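Nitroreductase family protein (PDB 3G14) probably works as an oxidoreductase of the FMN-dependent nitroreductase family, though its substrate has not been established. Local coordinates at residues D23-M35 with M169-M183. Residues are numbered along the deposited sequence; the frame is centred on the assembly and turned at random.
Sequences DRDKLLKIIDMAM and MDEYLYIDKWGTSFM. With ACT (acetate ion), chain G.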
ATOM      1  N   ASP B  23     -12.013 -20.029   4.170  1.00 19.40           N
ATOM      2  CA  ASP B  23     -11.382 -21.214   3.581  1.00 18.27           C
ATOM      3  C   ASP B  23      -9.872 -21.112   3.732  1.00 19.24           C
ATOM      4  O   ASP B  23      -9.279 -20.128   3.292  1.00 17.56           O
ATOM      5  CB  ASP B  23     -11.757 -21.341   2.103  1.00 17.98           C
ATOM      6  CG  ASP B  23     -13.208 -21.786   1.887  1.00 27.50           C
ATOM      7  OD1 ASP B  23     -13.762 -22.501   2.757  1.00 35.74           O
ATOM      8  OD2 ASP B  23     -13.789 -21.438   0.827  1.00 31.92           O
ATOM      9  N   ARG B  24      -9.239 -22.131   4.325  1.00 20.17           N
ATOM     10  CA  ARG B  24      -7.803 -22.066   4.645  1.00 21.21           C
ATOM     11  C   ARG B  24      -6.937 -21.780   3.410  1.00 21.24           C
ATOM     12  O   ARG B  24      -5.986 -20.992   3.467  1.00 18.44           O
ATOM     13  CB  ARG B  24      -7.351 -23.381   5.310  1.00 23.24           C
ATOM     14  CG  ARG B  24      -5.893 -23.387   5.777  1.00 22.69           C
ATOM     15  CD  ARG B  24      -5.588 -24.608   6.650  1.00 26.31           C
ATOM     16  NE  ARG B  24      -4.244 -24.525   7.229  1.00 27.41           N
ATOM     17  CZ  ARG B  24      -3.128 -24.858   6.580  1.00 28.12           C
ATOM     18  NH1 ARG B  24      -3.172 -25.308   5.329  1.00 30.76           N
ATOM     19  NH2 ARG B  24      -1.954 -24.750   7.180  1.00 32.46           N
ATOM     20  N   ASP B  25      -7.265 -22.438   2.297  1.00 19.55           N
ATOM     21  CA  ASP B  25      -6.527 -22.265   1.048  1.00 20.53           C
ATOM     22  C   ASP B  25      -6.640 -20.811   0.538  1.00 19.89           C
ATOM     23  O   ASP B  25      -5.653 -20.220   0.065  1.00 16.85           O
ATOM     24  CB  ASP B  25      -7.052 -23.230  -0.005  1.00 21.45           C
ATOM     25  CG  ASP B  25      -8.437 -22.848  -0.514  1.00 27.71           C
ATOM     26  OD1 ASP B  25      -9.393 -22.841   0.309  1.00 30.96           O
ATOM     27  OD2 ASP B  25      -8.554 -22.523  -1.728  1.00 35.04           O
ATOM     28  N   LYS B  26      -7.840 -20.239   0.647  1.00 16.92           N
ATOM     29  CA  LYS B  26      -8.052 -18.849   0.227  1.00 18.35           C
ATOM     30  C   LYS B  26      -7.260 -17.898   1.109  1.00 20.39           C
ATOM     31  O   LYS B  26      -6.594 -17.013   0.600  1.00 20.54           O
ATOM     32  CB  LYS B  26      -9.530 -18.471   0.231  1.00 18.29           C
ATOM     33  CG  LYS B  26     -10.430 -19.192  -0.797  1.00 19.39           C
ATOM     34  CD  LYS B  26     -11.742 -18.412  -0.942  1.00 19.83           C
ATOM     35  CE  LYS B  26     -12.883 -19.203  -1.548  1.00 28.97           C
ATOM     36  NZ  LYS B  26     -12.434 -20.325  -2.357  1.00 27.22           N
ATOM     37  N   LEU B  27      -7.296 -18.095   2.425  1.00 19.35           N
ATOM     38  CA  LEU B  27      -6.437 -17.322   3.340  1.00 18.79           C
ATOM     39  C   LEU B  27      -4.950 -17.403   2.976  1.00 20.60           C
ATOM     40  O   LEU B  27      -4.230 -16.383   2.975  1.00 19.98           O
ATOM     41  CB  LEU B  27      -6.592 -17.828   4.765  1.00 19.65           C
ATOM     42  CG  LEU B  27      -5.761 -17.100   5.840  1.00 21.09           C
ATOM     43  CD1 LEU B  27      -6.084 -15.593   5.913  1.00 18.53           C
ATOM     44  CD2 LEU B  27      -5.960 -17.787   7.158  1.00 21.60           C
ATOM     45  N   LEU B  28      -4.464 -18.602   2.686  1.00 18.61           N
ATOM     46  CA  LEU B  28      -3.053 -18.687   2.415  1.00 20.61           C
ATOM     47  C   LEU B  28      -2.696 -18.014   1.070  1.00 18.96           C
ATOM     48  O   LEU B  28      -1.603 -17.484   0.944  1.00 18.24           O
ATOM     49  CB  LEU B  28      -2.534 -20.108   2.551  1.00 19.22           C
ATOM     50  CG  LEU B  28      -2.638 -20.698   3.972  1.00 21.19           C
ATOM     51  CD1 LEU B  28      -2.233 -22.156   3.945  1.00 23.65           C
ATOM     52  CD2 LEU B  28      -1.791 -19.931   5.012  1.00 20.57           C
ATOM     53  N   LYS B  29      -3.626 -17.996   0.111  1.00 18.77           N
ATOM     54  CA  LYS B  29      -3.443 -17.249  -1.160  1.00 20.03           C
ATOM     55  C   LYS B  29      -3.381 -15.726  -0.920  1.00 18.95           C
ATOM     56  O   LYS B  29      -2.555 -15.042  -1.497  1.00 16.46           O
ATOM     57  CB  LYS B  29      -4.542 -17.566  -2.181  1.00 19.52           C
ATOM     58  CG  LYS B  29      -4.381 -18.911  -2.882  1.00 25.44           C
ATOM     59  CD  LYS B  29      -5.331 -19.043  -4.108  1.00 28.34           C
ATOM     60  CE  LYS B  29      -6.707 -19.588  -3.717  1.00 36.07           C
ATOM     61  NZ  LYS B  29      -7.767 -19.393  -4.768  1.00 30.22           N
ATOM     62  N   ILE B  30      -4.241 -15.216  -0.042  1.00 18.21           N
ATOM     63  CA  ILE B  30      -4.201 -13.795   0.383  1.00 18.42           C
ATOM     64  C   ILE B  30      -2.822 -13.459   0.993  1.00 18.19           C
ATOM     65  O   ILE B  30      -2.171 -12.446   0.642  1.00 15.51           O
ATOM     66  CB  ILE B  30      -5.381 -13.519   1.354  1.00 16.86           C
ATOM     67  CG1 ILE B  30      -6.716 -13.732   0.611  1.00 20.43           C
ATOM     68  CG2 ILE B  30      -5.295 -12.114   1.959  1.00 16.57           C
ATOM     69  CD1 ILE B  30      -7.936 -13.880   1.543  1.00 17.98           C
ATOM     70  N   ILE B  31      -2.345 -14.314   1.910  1.00 16.85           N
ATOM     71  CA  ILE B  31      -1.048 -14.057   2.519  1.00 17.47           C
ATOM     72  C   ILE B  31       0.082 -14.107   1.469  1.00 18.00           C
ATOM     73  O   ILE B  31       1.028 -13.312   1.497  1.00 16.80           O
ATOM     74  CB  ILE B  31      -0.747 -14.997   3.721  1.00 17.93           C
ATOM     75  CG1 ILE B  31      -1.842 -14.880   4.808  1.00 23.42           C
ATOM     76  CG2 ILE B  31       0.627 -14.624   4.347  1.00 16.17           C
ATOM     77  CD1 ILE B  31      -2.089 -13.450   5.413  1.00 18.67           C
ATOM     78  N   ASP B  32       0.016 -15.075   0.556  1.00 14.37           N
ATOM     79  CA  ASP B  32       0.947 -15.150  -0.558  1.00 17.65           C
ATOM     80  C   ASP B  32       0.985 -13.861  -1.391  1.00 16.85           C
ATOM     81  O   ASP B  32       2.053 -13.388  -1.758  1.00 16.56           O
ATOM     82  CB  ASP B  32       0.594 -16.320  -1.468  1.00 17.36           C
ATOM     83  CG  ASP B  32       1.597 -16.501  -2.567  1.00 21.18           C
ATOM     84  OD1 ASP B  32       2.768 -16.825  -2.266  1.00 22.42           O
ATOM     85  OD2 ASP B  32       1.214 -16.302  -3.723  1.00 17.03           O
HETATM   86  N   MSE B  33      -0.176 -13.279  -1.649  1.00 16.52           N
HETATM   87  CA  MSE B  33      -0.209 -11.982  -2.331  1.00 17.76           C
HETATM   88  C   MSE B  33       0.573 -10.924  -1.555  1.00 16.70           C
HETATM   89  O   MSE B  33       1.321 -10.182  -2.142  1.00 17.91           O
HETATM   90  CB  MSE B  33      -1.641 -11.583  -2.645  1.00 17.49           C
HETATM   91  CG  MSE B  33      -2.224 -12.589  -3.698  1.00 20.36           C
HETATM   92 SE   MSE B  33      -4.024 -12.131  -4.209  0.75 22.67          SE
HETATM   93  CE  MSE B  33      -4.834 -13.890  -3.975  1.00 24.96           C
ATOM     94  N   ALA B  34       0.454 -10.895  -0.240  1.00 16.48           N
ATOM     95  CA  ALA B  34       1.268 -10.008   0.587  1.00 16.92           C
ATOM     96  C   ALA B  34       2.758 -10.324   0.504  1.00 16.74           C
ATOM     97  O   ALA B  34       3.591  -9.412   0.437  1.00 17.95           O
ATOM     98  CB  ALA B  34       0.776 -10.021   2.038  1.00 18.24           C
HETATM   99  N   MSE B  35       3.099 -11.613   0.493  1.00 19.31           N
HETATM  100  CA  MSE B  35       4.495 -12.044   0.401  1.00 19.35           C
HETATM  101  C   MSE B  35       5.122 -11.544  -0.900  1.00 20.30           C
HETATM  102  O   MSE B  35       6.338 -11.343  -0.965  1.00 21.44           O
HETATM  103  CB  MSE B  35       4.609 -13.561   0.482  1.00 17.78           C
HETATM  104  CG  MSE B  35       4.200 -14.147   1.821  1.00 18.69           C
HETATM  105 SE   MSE B  35       5.323 -13.626   3.285  0.75 18.42          SE
HETATM  106  CE  MSE B  35       4.403 -12.020   3.827  1.00 18.43           C
HETATM  107  N   MSE B 169       6.324 -18.142   3.738  1.00 26.72           N
HETATM  108  CA  MSE B 169       5.266 -17.417   4.480  1.00 28.73           C
HETATM  109  C   MSE B 169       5.142 -17.936   5.909  1.00 26.39           C
HETATM  110  O   MSE B 169       4.689 -17.210   6.773  1.00 22.90           O
HETATM  111  CB  MSE B 169       3.881 -17.466   3.800  1.00 28.13           C
HETATM  112  CG  MSE B 169       2.987 -18.657   4.173  1.00 34.53           C
HETATM  113 SE   MSE B 169       1.214 -18.589   3.303  0.75 29.40          SE
HETATM  114  CE  MSE B 169       1.809 -17.375   2.004  1.00 24.27           C
ATOM    115  N   ASP B 170       5.560 -19.182   6.155  1.00 25.07           N
ATOM    116  CA  ASP B 170       5.492 -19.720   7.508  1.00 24.83           C
ATOM    117  C   ASP B 170       6.269 -18.864   8.511  1.00 22.67           C
ATOM    118  O   ASP B 170       5.820 -18.714   9.646  1.00 23.11           O
ATOM    119  CB  ASP B 170       5.940 -21.190   7.536  1.00 24.23           C
ATOM    120  CG  ASP B 170       5.889 -21.782   8.917  1.00 28.63           C
ATOM    121  OD1 ASP B 170       4.808 -21.810   9.541  1.00 23.42           O
ATOM    122  OD2 ASP B 170       6.954 -22.220   9.377  1.00 36.18           O
ATOM    123  N   GLU B 171       7.379 -18.250   8.082  1.00 22.60           N
ATOM    124  CA  GLU B 171       8.154 -17.320   8.945  1.00 23.35           C
ATOM    125  C   GLU B 171       7.440 -15.972   9.219  1.00 21.08           C
ATOM    126  O   GLU B 171       7.909 -15.170  10.025  1.00 23.44           O
ATOM    127  CB  GLU B 171       9.493 -16.972   8.286  1.00 22.10           C
ATOM    128  N   TYR B 172       6.337 -15.723   8.530  1.00 19.71           N
ATOM    129  CA  TYR B 172       5.723 -14.384   8.521  1.00 18.26           C
ATOM    130  C   TYR B 172       4.248 -14.394   8.902  1.00 17.26           C
ATOM    131  O   TYR B 172       3.602 -13.367   8.805  1.00 16.44           O
ATOM    132  CB  TYR B 172       5.891 -13.728   7.149  1.00 15.74           C
ATOM    133  CG  TYR B 172       7.326 -13.501   6.750  1.00 20.08           C
ATOM    134  CD1 TYR B 172       7.999 -12.338   7.117  1.00 25.00           C
ATOM    135  CD2 TYR B 172       8.017 -14.458   5.994  1.00 26.19           C
ATOM    136  CE1 TYR B 172       9.339 -12.128   6.749  1.00 26.40           C
ATOM    137  CE2 TYR B 172       9.353 -14.251   5.607  1.00 25.53           C
ATOM    138  CZ  TYR B 172      10.006 -13.088   6.010  1.00 25.27           C
ATOM    139  OH  TYR B 172      11.315 -12.887   5.651  1.00 27.21           O
ATOM    140  N   LEU B 173       3.747 -15.548   9.346  1.00 17.88           N
ATOM    141  CA  LEU B 173       2.330 -15.752   9.647  1.00 16.72           C
ATOM    142  C   LEU B 173       2.144 -16.533  10.950  1.00 18.64           C
ATOM    143  O   LEU B 173       2.573 -17.696  11.086  1.00 17.55           O
ATOM    144  CB  LEU B 173       1.671 -16.507   8.526  1.00 16.56           C
ATOM    145  CG  LEU B 173       0.147 -16.624   8.550  1.00 17.17           C
ATOM    146  CD1 LEU B 173      -0.498 -15.292   8.306  1.00 14.35           C
ATOM    147  CD2 LEU B 173      -0.166 -17.652   7.434  1.00 15.23           C
ATOM    148  N   TYR B 174       1.489 -15.879  11.892  1.00 15.42           N
ATOM    149  CA  TYR B 174       1.236 -16.390  13.210  1.00 14.09           C
ATOM    150  C   TYR B 174      -0.255 -16.589  13.436  1.00 14.49           C
ATOM    151  O   TYR B 174      -1.098 -16.003  12.720  1.00 15.40           O
ATOM    152  CB  TYR B 174       1.810 -15.426  14.253  1.00 14.34           C
ATOM    153  CG  TYR B 174       3.312 -15.211  14.185  1.00 15.02           C
ATOM    154  CD1 TYR B 174       4.194 -16.293  14.004  1.00 15.94           C
ATOM    155  CD2 TYR B 174       3.865 -13.924  14.321  1.00 16.18           C
ATOM    156  CE1 TYR B 174       5.590 -16.098  13.976  1.00 19.26           C
ATOM    157  CE2 TYR B 174       5.253 -13.723  14.294  1.00 15.30           C
ATOM    158  CZ  TYR B 174       6.105 -14.806  14.138  1.00 18.92           C
ATOM    159  OH  TYR B 174       7.468 -14.585  14.092  1.00 19.45           O
ATOM    160  N   ILE B 175      -0.587 -17.393  14.444  1.00 15.23           N
ATOM    161  CA  ILE B 175      -1.988 -17.609  14.864  1.00 15.63           C
ATOM    162  C   ILE B 175      -2.118 -17.222  16.328  1.00 15.89           C
ATOM    163  O   ILE B 175      -1.435 -17.806  17.189  1.00 15.32           O
ATOM    164  CB  ILE B 175      -2.479 -19.081  14.616  1.00 14.72           C
ATOM    165  CG1 ILE B 175      -3.923 -19.302  15.073  1.00 17.91           C
ATOM    166  CG2 ILE B 175      -1.540 -20.124  15.284  1.00 15.66           C
ATOM    167  CD1 ILE B 175      -4.985 -18.498  14.386  1.00 23.79           C
ATOM    168  N   ASP B 176      -2.963 -16.216  16.565  1.00 15.81           N
ATOM    169  CA  ASP B 176      -3.412 -15.716  17.887  1.00 15.70           C
ATOM    170  C   ASP B 176      -2.336 -15.002  18.723  1.00 17.61           C
ATOM    171  O   ASP B 176      -2.654 -14.096  19.511  1.00 16.84           O
ATOM    172  CB  ASP B 176      -4.081 -16.824  18.728  1.00 18.88           C
ATOM    173  CG  ASP B 176      -5.462 -17.226  18.206  1.00 19.69           C
ATOM    174  OD1 ASP B 176      -6.121 -16.412  17.520  1.00 18.06           O
ATOM    175  OD2 ASP B 176      -5.882 -18.357  18.497  1.00 20.34           O
ATOM    176  N   LYS B 177      -1.090 -15.457  18.602  1.00 17.22           N
ATOM    177  CA  LYS B 177      -0.002 -15.036  19.435  1.00 17.00           C
ATOM    178  C   LYS B 177       1.264 -14.848  18.596  1.00 17.19           C
ATOM    179  O   LYS B 177       1.584 -15.643  17.721  1.00 17.37           O
ATOM    180  CB  LYS B 177       0.259 -16.086  20.529  1.00 19.38           C
ATOM    181  CG  LYS B 177       1.416 -15.767  21.401  1.00 22.22           C
ATOM    182  CD  LYS B 177       1.606 -16.861  22.447  1.00 23.70           C
ATOM    183  CE  LYS B 177       2.884 -16.660  23.252  1.00 35.75           C
ATOM    184  NZ  LYS B 177       3.052 -17.728  24.264  1.00 36.00           N
ATOM    185  N   TRP B 178       1.975 -13.770  18.865  1.00 17.34           N
ATOM    186  CA  TRP B 178       3.238 -13.497  18.189  1.00 16.03           C
ATOM    187  C   TRP B 178       4.222 -14.652  18.417  1.00 15.68           C
ATOM    188  O   TRP B 178       4.455 -15.072  19.557  1.00 15.06           O
ATOM    189  CB  TRP B 178       3.824 -12.178  18.720  1.00 16.44           C
ATOM    190  CG  TRP B 178       5.127 -11.811  18.116  1.00 15.48           C
ATOM    191  CD1 TRP B 178       6.375 -12.002  18.640  1.00 18.05           C
ATOM    192  CD2 TRP B 178       5.308 -11.149  16.868  1.00 17.31           C
ATOM    193  NE1 TRP B 178       7.327 -11.526  17.761  1.00 18.92           N
ATOM    194  CE2 TRP B 178       6.697 -10.996  16.669  1.00 16.60           C
ATOM    195  CE3 TRP B 178       4.433 -10.709  15.876  1.00 20.51           C
ATOM    196  CZ2 TRP B 178       7.229 -10.373  15.536  1.00 16.05           C
ATOM    197  CZ3 TRP B 178       4.966 -10.122  14.728  1.00 21.78           C
ATOM    198  CH2 TRP B 178       6.354  -9.945  14.581  1.00 16.78           C
ATOM    199  N   GLY B 179       4.783 -15.180  17.326  1.00 17.57           N
ATOM    200  CA  GLY B 179       5.757 -16.285  17.410  1.00 15.64           C
ATOM    201  C   GLY B 179       5.187 -17.686  17.244  1.00 19.05           C
ATOM    202  O   GLY B 179       5.947 -18.636  17.053  1.00 19.84           O
ATOM    203  N   THR B 180       3.869 -17.838  17.357  1.00 16.63           N
ATOM    204  CA  THR B 180       3.218 -19.134  17.154  1.00 14.91           C
ATOM    205  C   THR B 180       2.811 -19.295  15.670  1.00 14.86           C
ATOM    206  O   THR B 180       1.920 -18.611  15.170  1.00 12.78           O
ATOM    207  CB  THR B 180       1.980 -19.297  18.062  1.00 15.46           C
ATOM    208  OG1 THR B 180       2.385 -19.195  19.438  1.00 17.19           O
ATOM    209  CG2 THR B 180       1.285 -20.650  17.829  1.00 13.62           C
ATOM    210  N   SER B 181       3.499 -20.203  14.996  1.00 14.59           N
ATOM    211  CA  SER B 181       3.286 -20.505  13.587  1.00 16.92           C
ATOM    212  C   SER B 181       1.844 -20.874  13.224  1.00 16.64           C
ATOM    213  O   SER B 181       1.261 -21.807  13.793  1.00 18.51           O
ATOM    214  CB  SER B 181       4.196 -21.669  13.202  1.00 19.59           C
ATOM    215  OG  SER B 181       3.950 -22.083  11.873  1.00 21.99           O
ATOM    216  N   PHE B 182       1.274 -20.149  12.264  1.00 19.62           N
ATOM    217  CA  PHE B 182      -0.053 -20.480  11.752  1.00 19.13           C
ATOM    218  C   PHE B 182       0.008 -21.859  11.068  1.00 20.56           C
ATOM    219  O   PHE B 182      -0.805 -22.754  11.337  1.00 22.06           O
ATOM    220  CB  PHE B 182      -0.547 -19.449  10.725  1.00 19.97           C
ATOM    221  CG  PHE B 182      -1.894 -19.779  10.152  1.00 21.56           C
ATOM    222  CD1 PHE B 182      -3.063 -19.361  10.793  1.00 26.63           C
ATOM    223  CD2 PHE B 182      -2.006 -20.550   8.993  1.00 21.03           C
ATOM    224  CE1 PHE B 182      -4.312 -19.681  10.275  1.00 23.05           C
ATOM    225  CE2 PHE B 182      -3.262 -20.881   8.467  1.00 23.79           C
ATOM    226  CZ  PHE B 182      -4.412 -20.455   9.109  1.00 22.33           C
HETATM  227  N   MSE B 183       0.948 -22.001  10.152  1.00 21.36           N
HETATM  228  CA  MSE B 183       0.910 -23.176   9.273  1.00 24.46           C
HETATM  229  C   MSE B 183       1.330 -24.457   9.963  1.00 26.63           C
HETATM  230  O   MSE B 183       0.939 -25.526   9.518  1.00 29.15           O
HETATM  231  CB  MSE B 183       1.734 -22.970   8.015  1.00 22.14           C
HETATM  232  CG  MSE B 183       1.106 -22.012   6.960  1.00 17.35           C
HETATM  233 SE   MSE B 183       2.517 -21.634   5.775  0.75 29.58          SE
HETATM  234  CE  MSE B 183       2.449 -23.348   4.811  1.00 32.33           C
TER
HETATM  235  C   ACT G 195      -7.370 -16.722  -7.551  1.00 40.44           C
HETATM  236  O   ACT G 195      -7.860 -15.581  -7.672  1.00 39.94           O
HETATM  237  OXT ACT G 195      -7.393 -17.187  -6.398  1.00 41.38           O
HETATM  238  CH3 ACT G 195      -6.764 -17.485  -8.693  1.00 39.35           C
HETATM  239  O   HOH W   1      -2.703 -24.137  10.017  1.00 40.51           O
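M169, a selenomethionine, lies across L28 and I31 of helix 24-35, roughly at right angles to both side chains. The helix packs here over the edge of the mixed beta-sheet of the alpha/beta nitroreductase fold, where 173-175 is an edge strand within this chain, parallel to its neighbour 46-51. No direct hydrogen bond joins the two segments; the contact is apolar and tightly packed along most of its length. The SE of M169 sits 3.7 Å from L28 CD2. Past it the chain bends (chi3 19°), which sends the methyl against the helix backbone, with CE only 3.3 Å from D32 N, an amide already bonded to L28 O. From the strand, L173 spreads its two methyls over neighbouring helix turns: CD1 rests 3.8 Å from I31 CG1, and CD2 meets L28 CD2. That same L28 methyl also touches F182 and M183, so one carbon is shared by four side chains. Beside it, buried L27 presses CD2 on F182 CZ at 3.6 Å. On its inner side the helix continues into the core, I30 and I31 packing on I111 of helix 99-117.

At the C-terminal end of the helix M35 folds back, bent at chi2 and chi3, and makes a Met-aromatic contact: its SE stands 4.6 Å from the centroid of the Y172 ring, 41° off the normal. Nearby, D32 OD2 makes a salt bridge with R36 and a hydrogen bond with Y5 of the second subunit.

The looser, solvent-facing side is at R24 and M183. The extended R24 slides past the F182 ring, its guanidinium tilted just 14° from the ring plane. Its polar link to segment 169-183 is a water, which accepts from R24 NH2 at 3.0 Å and donates to F182 O at 2.7 Å.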